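PDB 5YYL: major royal jelly protein 1 from Apis mellifera, which is the most abundant protein of royal jelly, probably serving as food for developing larvae, and binds the sterol 24-methylenecholesterol. Local coordinates for residues His35-Phe40 with Pro102-Tyr107; Pro66-Gln71 with Ala124-Ile129; Leu302-Ser307 with Val322-Leu327; Ser382-Lys387 with Asp397-Ile402. All blocks are in the same frame, centred on the assembly; numbering follows the deposited sequence.

Contact 1 of 4, residues His35-Phe40 with Pro102-Tyr107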
loop_
_atom_site.group_PDB
_atom_site.type_symbol
_atom_site.label_atom_id
_atom_site.label_comp_id
_atom_site.label_asym_id
_atom_site.label_seq_id
_atom_site.Cartn_x
_atom_site.Cartn_y
_atom_site.Cartn_z
ATOM N N HIS A 35 -25.377 -14.436 12.936
ATOM C CA HIS A 35 -26.629 -14.479 12.166
ATOM C C HIS A 35 -27.774 -14.861 13.076
ATOM O O HIS A 35 -27.623 -15.704 13.957
ATOM C CB HIS A 35 -26.561 -15.495 11.029
ATOM C CG HIS A 35 -25.520 -15.182 10.005
ATOM N ND1 HIS A 35 -25.601 -14.093 9.168
ATOM C CD2 HIS A 35 -24.357 -15.804 9.700
ATOM C CE1 HIS A 35 -24.539 -14.066 8.381
ATOM N NE2 HIS A 35 -23.768 -15.095 8.684
ATOM N N GLU A 36 -28.921 -14.230 12.844
ATOM C CA GLU A 36 -30.137 -14.487 13.595
ATOM C C GLU A 36 -31.249 -14.817 12.635
ATOM O O GLU A 36 -31.225 -14.407 11.476
ATOM C CB GLU A 36 -30.541 -13.249 14.370
ATOM C CG GLU A 36 -30.116 -13.265 15.816
ATOM C CD GLU A 36 -30.424 -11.956 16.533
ATOM O OE1 GLU A 36 -30.761 -10.955 15.866
ATOM O OE2 GLU A 36 -30.295 -11.923 17.778
ATOM N N TRP A 37 -32.225 -15.561 13.137
ATOM C CA TRP A 37 -33.435 -15.830 12.397
ATOM C C TRP A 37 -34.628 -15.839 13.322
ATOM O O TRP A 37 -34.548 -16.306 14.463
ATOM C CB TRP A 37 -33.364 -17.173 11.728
ATOM C CG TRP A 37 -32.468 -17.276 10.570
ATOM C CD1 TRP A 37 -32.789 -17.086 9.262
ATOM C CD2 TRP A 37 -31.104 -17.692 10.591
ATOM N NE1 TRP A 37 -31.702 -17.339 8.460
ATOM C CE2 TRP A 37 -30.652 -17.716 9.251
ATOM C CE3 TRP A 37 -30.215 -18.049 11.613
ATOM C CZ2 TRP A 37 -29.350 -18.080 8.908
ATOM C CZ3 TRP A 37 -28.924 -18.415 11.268
ATOM C CH2 TRP A 37 -28.503 -18.427 9.927
ATOM N N LYS A 38 -35.728 -15.293 12.811
ATOM C CA LYS A 38 -37.050 -15.525 13.375
ATOM C C LYS A 38 -37.563 -16.836 12.794
ATOM O O LYS A 38 -38.177 -17.625 13.501
ATOM C CB LYS A 38 -37.989 -14.370 13.048
ATOM C CG LYS A 38 -37.505 -13.042 13.599
ATOM C CD LYS A 38 -38.544 -11.937 13.457
ATOM C CE LYS A 38 -38.290 -10.788 14.425
ATOM N NZ LYS A 38 -39.521 -10.012 14.774
ATOM N N PHE A 39 -37.292 -17.054 11.515
ATOM C CA PHE A 39 -37.606 -18.304 10.854
ATOM C C PHE A 39 -36.808 -18.393 9.567
ATOM O O PHE A 39 -36.389 -17.378 9.014
ATOM C CB PHE A 39 -39.100 -18.400 10.526
ATOM C CG PHE A 39 -39.623 -17.229 9.736
ATOM C CD1 PHE A 39 -39.479 -17.183 8.347
ATOM C CD2 PHE A 39 -40.243 -16.161 10.385
ATOM C CE1 PHE A 39 -39.932 -16.095 7.624
ATOM C CE2 PHE A 39 -40.708 -15.075 9.665
ATOM C CZ PHE A 39 -40.556 -15.043 8.280
ATOM N N PHE A 40 -36.629 -19.608 9.081
ATOM C CA PHE A 40 -35.837 -19.812 7.894
ATOM C C PHE A 40 -36.681 -19.628 6.656
ATOM O O PHE A 40 -37.883 -19.871 6.670
ATOM C CB PHE A 40 -35.159 -21.183 7.911
ATOM C CG PHE A 40 -34.019 -21.250 8.870
ATOM C CD1 PHE A 40 -32.734 -20.913 8.452
ATOM C CD2 PHE A 40 -34.233 -21.587 10.209
ATOM C CE1 PHE A 40 -31.678 -20.954 9.338
ATOM C CE2 PHE A 40 -33.180 -21.621 11.098
ATOM C CZ PHE A 40 -31.903 -21.305 10.662
ATOM N N PRO A 102 -31.451 -14.009 7.207
ATOM C CA PRO A 102 -30.763 -14.395 5.969
ATOM C C PRO A 102 -31.417 -15.574 5.264
ATOM O O PRO A 102 -31.723 -16.573 5.905
ATOM C CB PRO A 102 -29.361 -14.775 6.454
ATOM C CG PRO A 102 -29.178 -13.968 7.678
ATOM C CD PRO A 102 -30.522 -13.912 8.340
ATOM N N LEU A 103 -31.654 -15.445 3.967
ATOM C CA LEU A 103 -32.235 -16.546 3.212
ATOM C C LEU A 103 -31.169 -17.601 3.029
ATOM O O LEU A 103 -29.988 -17.284 2.944
ATOM C CB LEU A 103 -32.765 -16.091 1.842
ATOM C CG LEU A 103 -34.250 -15.708 1.742
ATOM C CD1 LEU A 103 -34.685 -14.676 2.787
ATOM C CD2 LEU A 103 -34.489 -15.226 0.319
ATOM N N LEU A 104 -31.614 -18.846 2.968
ATOM C CA LEU A 104 -30.740 -19.961 2.667
ATOM C C LEU A 104 -30.792 -20.268 1.204
ATOM O O LEU A 104 -31.698 -19.864 0.524
ATOM C CB LEU A 104 -31.163 -21.210 3.440
ATOM C CG LEU A 104 -31.276 -21.090 4.956
ATOM C CD1 LEU A 104 -31.345 -22.491 5.531
ATOM C CD2 LEU A 104 -30.112 -20.312 5.550
ATOM N N GLN A 105 -29.827 -21.039 0.746
ATOM C CA GLN A 105 -29.650 -21.350 -0.653
ATOM C C GLN A 105 -29.074 -22.763 -0.665
ATOM O O GLN A 105 -28.031 -22.999 -0.059
ATOM C CB GLN A 105 -28.679 -20.341 -1.265
ATOM C CG GLN A 105 -28.072 -20.718 -2.611
ATOM C CD GLN A 105 -26.672 -20.157 -2.772
ATOM O OE1 GLN A 105 -26.428 -18.990 -2.465
ATOM N NE2 GLN A 105 -25.741 -20.991 -3.241
ATOM N N PRO A 106 -29.749 -23.710 -1.334
ATOM C CA PRO A 106 -29.298 -25.113 -1.335
ATOM C C PRO A 106 -27.896 -25.338 -1.867
ATOM O O PRO A 106 -27.514 -24.714 -2.849
ATOM C CB PRO A 106 -30.301 -25.789 -2.273
ATOM C CG PRO A 106 -31.537 -24.987 -2.090
ATOM C CD PRO A 106 -31.076 -23.565 -1.960
ATOM N N TYR A 107 -27.149 -26.233 -1.235
ATOM C CA TYR A 107 -25.789 -26.580 -1.675
ATOM C C TYR A 107 -25.787 -28.047 -2.150
ATOM O O TYR A 107 -26.389 -28.887 -1.492
ATOM C CB TYR A 107 -24.786 -26.380 -0.521
ATOM C CG TYR A 107 -23.334 -26.612 -0.878
ATOM C CD1 TYR A 107 -22.557 -25.583 -1.366
ATOM C CD2 TYR A 107 -22.728 -27.861 -0.697
ATOM C CE1 TYR A 107 -21.210 -25.766 -1.675
ATOM C CE2 TYR A 107 -21.389 -28.074 -1.024
ATOM C CZ TYR A 107 -20.639 -27.015 -1.505
ATOM O OH TYR A 107 -19.317 -27.185 -1.833
#
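The indole N-H of Trp-37 points at the carbonyl oxygen of Pro-102: NE1 lies 2.7 Å from Pro-102 O, with an N-H...O angle of 160°. The oxygen sits in the indole plane and offers a lone pair in its own carbonyl plane, so the bond, with the groups on the two faces, helps to fix the ring. Pro-102 also covers one indole face, its CD lying 3.9 Å from the centroid of the five-membered ring, a CH-pi contact. Phe-40 takes the opposite face, with CE1 3.4 Å above the plane near the ring centre, and the indole is clasped between proline and phenylalanine. Leu-104 closes the group from beyond: CD1 is 3.6 Å from Phe-40 CD1, and CD2 is 4.1 Å from Trp-37 CZ2. Both aromatic side chains have CG anti to the carbonyl carbon, beside the backbone N. His-35 adds a light touch, ND1 to Pro-102 CG at 3.9 Å. The short strands 35-37 and 102-106 cross at 94°, so side chains rather than backbone pairing join them. Trp-37 is backbone-bonded to the bulge at Asn-399 and Phe-400, Ile-93 of strand 90-94 backs Pro-102, and Val-78 and Met-80 of strand 75-81 pack against Phe-40.

Contact 2 of 4, residues Pro66-Gln71 with Ala124-Ile129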
loop_
_atom_site.group_PDB
_atom_site.type_symbol
_atom_site.label_atom_id
_atom_site.label_comp_id
_atom_site.label_asym_id
_atom_site.label_seq_id
_atom_site.Cartn_x
_atom_site.Cartn_y
_atom_site.Cartn_z
ATOM N N PRO A 66 -33.032 -26.080 12.376
ATOM C CA PRO A 66 -31.650 -26.322 11.981
ATOM C C PRO A 66 -31.008 -27.418 12.818
ATOM O O PRO A 66 -31.222 -27.487 14.015
ATOM C CB PRO A 66 -30.982 -24.966 12.221
ATOM C CG PRO A 66 -31.767 -24.358 13.342
ATOM C CD PRO A 66 -33.155 -24.949 13.316
ATOM N N SER A 67 -30.238 -28.267 12.169
ATOM C CA SER A 67 -29.567 -29.380 12.811
ATOM C C SER A 67 -28.087 -29.065 13.066
ATOM O O SER A 67 -27.598 -29.271 14.171
ATOM C CB SER A 67 -29.705 -30.629 11.941
ATOM O OG SER A 67 -29.064 -31.736 12.540
ATOM N N ASP A 68 -27.383 -28.588 12.040
ATOM C CA ASP A 68 -25.946 -28.339 12.128
ATOM C C ASP A 68 -25.545 -27.076 11.362
ATOM O O ASP A 68 -26.271 -26.610 10.497
ATOM C CB ASP A 68 -25.179 -29.562 11.578
ATOM C CG ASP A 68 -23.722 -29.670 12.097
ATOM O OD1 ASP A 68 -23.305 -28.879 12.954
ATOM O OD2 ASP A 68 -22.979 -30.570 11.655
ATOM N N ILE A 69 -24.395 -26.513 11.731
ATOM C CA ILE A 69 -23.758 -25.423 10.994
ATOM C C ILE A 69 -22.326 -25.811 10.739
ATOM O O ILE A 69 -21.774 -26.671 11.429
ATOM C CB ILE A 69 -23.784 -24.076 11.757
ATOM C CG1 ILE A 69 -23.081 -24.167 13.119
ATOM C CG2 ILE A 69 -25.223 -23.624 11.958
ATOM C CD1 ILE A 69 -22.955 -22.850 13.861
ATOM N N ASP A 70 -21.731 -25.186 9.739
ATOM C CA ASP A 70 -20.286 -25.226 9.569
ATOM C C ASP A 70 -19.861 -24.013 8.735
ATOM O O ASP A 70 -20.686 -23.156 8.428
ATOM C CB ASP A 70 -19.836 -26.567 8.975
ATOM C CG ASP A 70 -18.436 -26.978 9.444
ATOM O OD1 ASP A 70 -17.500 -26.127 9.307
ATOM O OD2 ASP A 70 -18.265 -28.143 9.910
ATOM N N GLN A 71 -18.581 -23.918 8.401
ATOM C CA GLN A 71 -18.039 -22.720 7.794
ATOM C C GLN A 71 -16.820 -23.095 6.996
ATOM O O GLN A 71 -15.971 -23.835 7.497
ATOM C CB GLN A 71 -17.674 -21.720 8.894
ATOM C CG GLN A 71 -17.032 -20.422 8.416
ATOM C CD GLN A 71 -15.539 -20.518 8.136
ATOM O OE1 GLN A 71 -14.814 -21.236 8.822
ATOM N NE2 GLN A 71 -15.075 -19.797 7.128
ATOM N N ALA A 124 -29.665 -33.892 5.889
ATOM C CA ALA A 124 -28.299 -33.613 6.341
ATOM C C ALA A 124 -28.312 -33.345 7.847
ATOM O O ALA A 124 -28.576 -32.237 8.308
ATOM C CB ALA A 124 -27.713 -32.426 5.588
ATOM N N SER A 125 -28.064 -34.398 8.609
ATOM C CA SER A 125 -28.131 -34.352 10.054
ATOM C C SER A 125 -26.935 -33.579 10.622
ATOM O O SER A 125 -27.110 -32.739 11.498
ATOM C CB SER A 125 -28.158 -35.783 10.596
ATOM O OG SER A 125 -28.392 -35.796 11.984
ATOM N N LYS A 126 -25.738 -33.851 10.090
ATOM C CA LYS A 126 -24.488 -33.286 10.599
ATOM C C LYS A 126 -23.465 -33.086 9.485
ATOM O O LYS A 126 -23.512 -33.773 8.474
ATOM C CB LYS A 126 -23.908 -34.215 11.665
ATOM C CG LYS A 126 -23.780 -33.617 13.057
ATOM C CD LYS A 126 -25.128 -33.399 13.727
ATOM C CE LYS A 126 -25.002 -32.440 14.920
ATOM N NZ LYS A 126 -26.338 -31.917 15.327
ATOM N N LEU A 127 -22.536 -32.161 9.701
ATOM C CA LEU A 127 -21.487 -31.822 8.744
ATOM C C LEU A 127 -20.114 -31.859 9.401
ATOM O O LEU A 127 -19.983 -31.804 10.615
ATOM C CB LEU A 127 -21.712 -30.437 8.154
ATOM C CG LEU A 127 -23.065 -30.151 7.503
ATOM C CD1 LEU A 127 -23.156 -28.668 7.125
ATOM C CD2 LEU A 127 -23.317 -31.034 6.280
ATOM N N ALA A 128 -19.095 -31.962 8.566
ATOM C CA ALA A 128 -17.713 -31.965 9.012
ATOM C C ALA A 128 -16.809 -31.568 7.860
ATOM O O ALA A 128 -17.009 -32.032 6.736
ATOM C CB ALA A 128 -17.327 -33.330 9.520
ATOM N N ILE A 129 -15.816 -30.728 8.142
ATOM C CA ILE A 129 -14.849 -30.300 7.148
ATOM C C ILE A 129 -13.451 -30.751 7.587
ATOM O O ILE A 129 -13.052 -30.565 8.736
ATOM C CB ILE A 129 -14.936 -28.788 6.915
ATOM C CG1 ILE A 129 -16.415 -28.380 6.746
ATOM C CG2 ILE A 129 -14.099 -28.413 5.710
ATOM C CD1 ILE A 129 -16.690 -27.045 6.061
#
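Two donors grip Asp-70 OD1: the backbone N of Gln-71, 2.6 Å away on the anti lone pair, and Lys-360 NZ through a salt bridge. The other oxygen, OD2, pairs with Lys-358, whose NZ also bonds Ile-69 O and Leu-127 O; such lysines would be expected to keep the buried carboxylate ionised. Across the contact Asp-70 is met by hydrocarbon, Ile-129 CD1 lying 3.5 Å from OD1. Two residues earlier, on the same side of the strand, Asp-68 reaches over directly. Its CG is anti to the backbone N (chi1 -158°), which carries OD2 to within 2.6 Å of Leu-127 N, again on an anti lone pair, with an N-H...O angle of 159°. Ser-67, also with its hydroxyl anti to the backbone N, donates OG to Ser-125 O on an in-plane lone pair. Lys-126 folds back at chi2 and runs alongside Asp-68, its CG 3.4 Å from Asp-68 OD2, before NZ donates to Ser-67 O at 3.2 Å from above the carbonyl plane. Segments 66-71 and 124-129 thus run side by side, axes 5.6 Å apart and inclined by 15°, yet every hydrogen bond between them uses a side chain. Near-parallel first strands of successive four-stranded antiparallel sheets, meeting close to the centre of the chain, are characteristic of neighbouring blades lining the axis of a beta-propeller.

Contact 3 of 4, residues Leu302-Ser307 with Val322-Leu327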
loop_
_atom_site.group_PDB
_atom_site.type_symbol
_atom_site.label_atom_id
_atom_site.label_comp_id
_atom_site.label_asym_id
_atom_site.label_seq_id
_atom_site.Cartn_x
_atom_site.Cartn_y
_atom_site.Cartn_z
ATOM N N LEU A 302 -21.428 -33.975 35.577
ATOM C CA LEU A 302 -22.106 -32.667 35.406
ATOM C C LEU A 302 -23.405 -32.660 36.200
ATOM O O LEU A 302 -23.975 -33.707 36.490
ATOM C CB LEU A 302 -22.388 -32.380 33.918
ATOM C CG LEU A 302 -21.231 -32.598 32.939
ATOM C CD1 LEU A 302 -21.716 -32.441 31.511
ATOM C CD2 LEU A 302 -20.094 -31.642 33.235
ATOM N N ASP A 303 -23.879 -31.471 36.548
ATOM C CA ASP A 303 -25.145 -31.317 37.268
ATOM C C ASP A 303 -26.354 -31.435 36.338
ATOM O O ASP A 303 -27.451 -31.746 36.806
ATOM C CB ASP A 303 -25.183 -29.970 37.992
ATOM C CG ASP A 303 -24.156 -29.879 39.109
ATOM O OD1 ASP A 303 -24.152 -30.755 40.010
ATOM O OD2 ASP A 303 -23.344 -28.938 39.097
ATOM N N THR A 304 -26.162 -31.156 35.041
ATOM C CA THR A 304 -27.215 -31.285 34.029
ATOM C C THR A 304 -26.706 -32.059 32.801
ATOM O O THR A 304 -25.545 -32.456 32.746
ATOM C CB THR A 304 -27.757 -29.891 33.631
ATOM O OG1 THR A 304 -28.850 -30.031 32.717
ATOM C CG2 THR A 304 -26.631 -28.943 33.003
ATOM N N GLN A 305 -27.590 -32.272 31.836
ATOM C CA GLN A 305 -27.236 -32.959 30.598
ATOM C C GLN A 305 -26.370 -32.077 29.698
ATOM O O GLN A 305 -26.543 -30.878 29.663
ATOM C CB GLN A 305 -28.498 -33.419 29.851
ATOM C CG GLN A 305 -29.366 -34.422 30.615
ATOM C CD GLN A 305 -30.662 -33.851 31.207
ATOM O OE1 GLN A 305 -30.761 -32.679 31.544
ATOM N NE2 GLN A 305 -31.653 -34.709 31.356
ATOM N N SER A 306 -25.435 -32.678 28.980
ATOM C CA SER A 306 -24.645 -31.970 27.984
ATOM C C SER A 306 -25.302 -32.123 26.605
ATOM O O SER A 306 -25.944 -33.147 26.327
ATOM C CB SER A 306 -23.214 -32.500 27.949
ATOM O OG SER A 306 -23.163 -33.846 27.482
ATOM N N SER A 307 -25.160 -31.093 25.763
ATOM C CA SER A 307 -25.719 -31.081 24.406
ATOM C C SER A 307 -24.543 -31.297 23.437
ATOM O O SER A 307 -23.748 -32.213 23.655
ATOM C CB SER A 307 -26.471 -29.768 24.156
ATOM O OG SER A 307 -25.589 -28.680 24.246
ATOM N N VAL A 322 -27.508 -28.250 29.113
ATOM C CA VAL A 322 -28.936 -28.174 28.765
ATOM C C VAL A 322 -29.789 -27.433 29.802
ATOM O O VAL A 322 -30.578 -26.553 29.467
ATOM C CB VAL A 322 -29.543 -29.596 28.563
ATOM C CG1 VAL A 322 -31.050 -29.521 28.318
ATOM C CG2 VAL A 322 -28.891 -30.322 27.392
ATOM N N GLY A 323 -29.638 -27.803 31.060
ATOM C CA GLY A 323 -30.461 -27.232 32.122
ATOM C C GLY A 323 -30.190 -25.759 32.330
ATOM O O GLY A 323 -31.115 -24.939 32.288
ATOM N N ASP A 324 -28.908 -25.429 32.499
ATOM C CA ASP A 324 -28.477 -24.064 32.788
ATOM C C ASP A 324 -28.553 -23.130 31.565
ATOM O O ASP A 324 -28.513 -21.907 31.725
ATOM C CB ASP A 324 -27.046 -24.068 33.366
ATOM C CG ASP A 324 -26.864 -25.080 34.535
ATOM O OD1 ASP A 324 -27.885 -25.533 35.117
ATOM O OD2 ASP A 324 -25.701 -25.442 34.856
ATOM N N SER A 325 -28.703 -23.699 30.361
ATOM C CA SER A 325 -28.668 -22.955 29.097
ATOM C C SER A 325 -27.359 -22.174 29.042
ATOM O O SER A 325 -27.323 -20.947 28.971
ATOM C CB SER A 325 -29.930 -22.099 28.896
ATOM O OG SER A 325 -29.849 -20.874 29.576
ATOM N N ALA A 326 -26.285 -22.946 29.110
ATOM C CA ALA A 326 -24.942 -22.425 29.262
ATOM C C ALA A 326 -23.983 -23.200 28.406
ATOM O O ALA A 326 -24.335 -24.231 27.809
ATOM C CB ALA A 326 -24.516 -22.522 30.708
ATOM N N LEU A 327 -22.776 -22.662 28.324
ATOM C CA LEU A 327 -21.670 -23.304 27.647
ATOM C C LEU A 327 -20.619 -23.556 28.704
ATOM O O LEU A 327 -20.282 -22.662 29.463
ATOM C CB LEU A 327 -21.137 -22.384 26.547
ATOM C CG LEU A 327 -19.874 -22.807 25.777
ATOM C CD1 LEU A 327 -20.014 -24.212 25.211
ATOM C CD2 LEU A 327 -19.558 -21.775 24.709
#
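Two consecutive backbone amides make the tight half of this contact. Val-322 N donates to Gln-305 O at 2.9 Å and 166°, nearly along the C=O axis. Gly-323 N turns to the side chain of Thr-304, reaching OG1 at 2.9 Å with a bent angle of 133°. That hydroxyl is available because OG1 stands anti to the backbone N (chi1 -176°), while CG2 takes the crowded place between N and the carbonyl carbon. Beside these amides Val-322 wedges in with one branch: CG2 lies 4.0 Å from Gln-305 CB and 4.1 Å from Ser-307 CB, and Met-240 and Ile-242 of strand 239-242 add apolar surroundings. The Gln-305 amide bends away at chi2, so that NE2 serves Phe-237 O and Lys-239 O while OE1 receives at most a weak bond from Thr-304 OG1. Toward solvent the fit loosens. Thr-304 CG2 brushes Asp-324 OD2 at 4.1 Å, and the exposed carboxylates of Asp-303 and Asp-324 keep 6.0 Å between their OD2 atoms; Asp-303 is balanced by Arg-338. Residues 322-324 coil as in a helix without its repeating hydrogen bonds, then enter a G1 beta bulge at Ser-325 and Ala-326. Strands 306-311, 316-321, 326-331 and 342-346 form one antiparallel sheet, consistent with a propeller blade. The chemistry implies that its turn after 316-321 is held to the run-in of the first strand by amide bonds and one valine branch, charge playing little part.

Contact 4 of 4, residues Ser382-Lys387 with Asp397-Ile402; sequences SNKMQK and DVNFRI
A bend at chi3 (-88°) swings the end of Lys-384 across Asn-399, while Arg-401 stays extended from CG to NE and turns its guanidinium only at chi4 (74°). The two cations end on one water, which accepts from Lys-384 NZ and from Arg-401 NH2, each at 3.0 Å, and donates to Val-398 O at 2.8 Å. Lying in the guanidinium plane at its edge, the water bridges the two cations, whose Lys-384 NZ and Arg-401 NH1 stand 5.0 Å apart; the carbonyl, and the long, weak ion pair of Arg-401 NE with Glu-36, may ease their repulsion. Val-398 CG1 lies over one guanidinium face. The CB of Asn-383, set by the backbone, comes in the ring plane to the edge of Phe-400, 3.5 Å from CD1, while Asn-399 CB lies 3.5 Å above one face, toward its rim. Asn-383 CG takes the crowded position between N and the carbonyl carbon, so that OD1 receives a weak bond from Met-385 N and ND2 gives a weak one to Pro-66 O. The hydrogen bond from Ser-382 N to Arg-401 O is nearly straight at 3.0 Å, whereas Arg-401 N approaches Ser-382 O from above its carbonyl plane, long at 3.3 Å and bent (141°). Strand 373-383 gives way here to helix 385-389; the returning strand 400-406 runs antiparallel to 373-383 and to strand 33-37, where a classic beta bulge at Asn-399 and Phe-400 faces Trp-37.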
loop_
_atom_site.group_PDB
_atom_site.type_symbol
_atom_site.label_atom_id
_atom_site.label_comp_id
_atom_site.label_asym_id
_atom_site.label_seq_id
_atom_site.Cartn_x
_atom_site.Cartn_y
_atom_site.Cartn_z
ATOM N N SER A 382 -27.509 -22.189 18.249
ATOM C CA SER A 382 -28.368 -22.266 19.385
ATOM C C SER A 382 -29.782 -22.007 18.892
ATOM O O SER A 382 -30.278 -20.873 18.882
ATOM C CB SER A 382 -27.913 -21.227 20.373
ATOM O OG SER A 382 -28.931 -20.922 21.266
ATOM N N ASN A 383 -30.406 -23.080 18.406
ATOM C CA ASN A 383 -31.848 -23.136 18.211
ATOM C C ASN A 383 -32.558 -23.214 19.567
ATOM O O ASN A 383 -31.931 -23.018 20.620
ATOM C CB ASN A 383 -32.245 -24.276 17.257
ATOM C CG ASN A 383 -31.842 -25.665 17.741
ATOM O OD1 ASN A 383 -31.951 -26.016 18.929
ATOM N ND2 ASN A 383 -31.397 -26.489 16.790
ATOM N N LYS A 384 -33.870 -23.445 19.545
ATOM C CA LYS A 384 -34.643 -23.650 20.759
ATOM C C LYS A 384 -35.413 -24.965 20.639
ATOM O O LYS A 384 -36.641 -24.971 20.467
ATOM C CB LYS A 384 -35.571 -22.457 20.972
ATOM C CG LYS A 384 -34.810 -21.173 21.270
ATOM C CD LYS A 384 -35.581 -20.183 22.143
ATOM C CE LYS A 384 -36.456 -19.243 21.344
ATOM N NZ LYS A 384 -36.818 -18.069 22.178
ATOM N N MET A 385 -34.666 -26.077 20.725
ATOM C CA MET A 385 -35.228 -27.444 20.655
ATOM C C MET A 385 -36.380 -27.669 21.631
ATOM O O MET A 385 -37.309 -28.410 21.316
ATOM C CB MET A 385 -34.147 -28.518 20.886
ATOM C CG MET A 385 -34.684 -29.949 20.800
ATOM S SD MET A 385 -33.488 -31.266 20.500
ATOM C CE MET A 385 -33.404 -31.284 18.708
ATOM N N GLN A 386 -36.320 -27.032 22.801
ATOM C CA GLN A 386 -37.437 -27.082 23.743
ATOM C C GLN A 386 -38.770 -26.614 23.125
ATOM O O GLN A 386 -39.823 -27.187 23.431
ATOM C CB GLN A 386 -37.120 -26.357 25.052
ATOM C CG GLN A 386 -37.387 -24.867 25.091
ATOM C CD GLN A 386 -36.526 -24.093 24.143
ATOM O OE1 GLN A 386 -35.503 -24.573 23.669
ATOM N NE2 GLN A 386 -36.931 -22.877 23.869
ATOM N N LYS A 387 -38.717 -25.616 22.247
ATOM C CA LYS A 387 -39.919 -25.146 21.542
ATOM C C LYS A 387 -40.330 -26.014 20.331
ATOM O O LYS A 387 -41.499 -25.983 19.940
ATOM C CB LYS A 387 -39.769 -23.670 21.115
ATOM C CG LYS A 387 -39.625 -22.685 22.286
ATOM C CD LYS A 387 -40.924 -22.003 22.704
ATOM N N ASP A 397 -40.589 -13.644 17.379
ATOM C CA ASP A 397 -39.342 -13.564 18.149
ATOM C C ASP A 397 -38.183 -14.245 17.412
ATOM O O ASP A 397 -38.383 -14.988 16.450
ATOM C CB ASP A 397 -39.527 -14.207 19.532
ATOM C CG ASP A 397 -40.521 -13.459 20.397
ATOM O OD2 ASP A 397 -40.211 -12.312 20.786
ATOM N N VAL A 398 -36.973 -13.992 17.907
ATOM C CA VAL A 398 -35.752 -14.582 17.368
ATOM C C VAL A 398 -35.589 -15.973 17.978
ATOM O O VAL A 398 -35.626 -16.129 19.210
ATOM C CB VAL A 398 -34.490 -13.772 17.717
ATOM C CG1 VAL A 398 -33.288 -14.321 16.951
ATOM C CG2 VAL A 398 -34.677 -12.291 17.413
ATOM N N ASN A 399 -35.388 -16.963 17.111
ATOM C CA ASN A 399 -35.429 -18.364 17.505
ATOM C C ASN A 399 -34.131 -19.128 17.287
ATOM O O ASN A 399 -33.780 -19.978 18.103
ATOM C CB ASN A 399 -36.568 -19.050 16.758
ATOM C CG ASN A 399 -37.917 -18.469 17.115
ATOM O OD1 ASN A 399 -38.223 -18.252 18.297
ATOM N ND2 ASN A 399 -38.730 -18.201 16.095
ATOM N N PHE A 400 -33.431 -18.824 16.198
ATOM C CA PHE A 400 -32.260 -19.549 15.795
ATOM C C PHE A 400 -31.109 -18.576 15.638
ATOM O O PHE A 400 -31.242 -17.560 14.957
ATOM C CB PHE A 400 -32.559 -20.264 14.474
ATOM C CG PHE A 400 -33.898 -20.950 14.458
ATOM C CD1 PHE A 400 -34.078 -22.155 15.106
ATOM C CD2 PHE A 400 -34.985 -20.374 13.815
ATOM C CE1 PHE A 400 -35.317 -22.777 15.113
ATOM C CE2 PHE A 400 -36.229 -21.000 13.812
ATOM C CZ PHE A 400 -36.391 -22.209 14.450
ATOM N N ARG A 401 -29.975 -18.887 16.267
ATOM C CA ARG A 401 -28.833 -17.974 16.338
ATOM C C ARG A 401 -27.534 -18.683 16.041
ATOM O O ARG A 401 -27.305 -19.767 16.536
ATOM C CB ARG A 401 -28.742 -17.394 17.739
ATOM C CG ARG A 401 -29.974 -16.631 18.194
ATOM C CD ARG A 401 -29.695 -15.972 19.525
ATOM N NE ARG A 401 -30.733 -15.029 19.912
ATOM C CZ ARG A 401 -31.942 -15.359 20.351
ATOM N NH1 ARG A 401 -32.320 -16.639 20.450
ATOM N NH2 ARG A 401 -32.791 -14.388 20.679
ATOM N N ILE A 402 -26.683 -18.069 15.231
ATOM C CA ILE A 402 -25.292 -18.497 15.123
ATOM C C ILE A 402 -24.462 -17.457 15.862
ATOM O O ILE A 402 -24.340 -16.331 15.409
ATOM C CB ILE A 402 -24.821 -18.605 13.669
ATOM C CG1 ILE A 402 -25.603 -19.712 12.948
ATOM C CG2 ILE A 402 -23.314 -18.859 13.627
ATOM C CD1 ILE A 402 -25.295 -19.844 11.460
HETATM O O HOH W 1 -35.330 -15.456 21.895
#

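Contact 2 lies deepest, its centre about 6 Å from the chain centre, and its buried polar groups are met by side-chain bonds and lysines. Contacts 3 and 4 are also buried, contact 3 with an exposed Asp-324 at its rim, whereas contact 1 is only partly buried. Contacts 1 and 4 share the mixed sheet: strand 33-37 pairs with 400-406, so the N terminus completes a sheet built mainly from C-terminal strands, the closure expected of a beta-propeller. Pro-66 links contact 2 to both, packing on Phe-40 and Phe-400. Contact 3 touches none of them. Aromatic and proline packing dominates contact 1, directed amides contact 3; contact 4 mixes backbone bonds, a phenylalanine edge and a water-bridged cation pair.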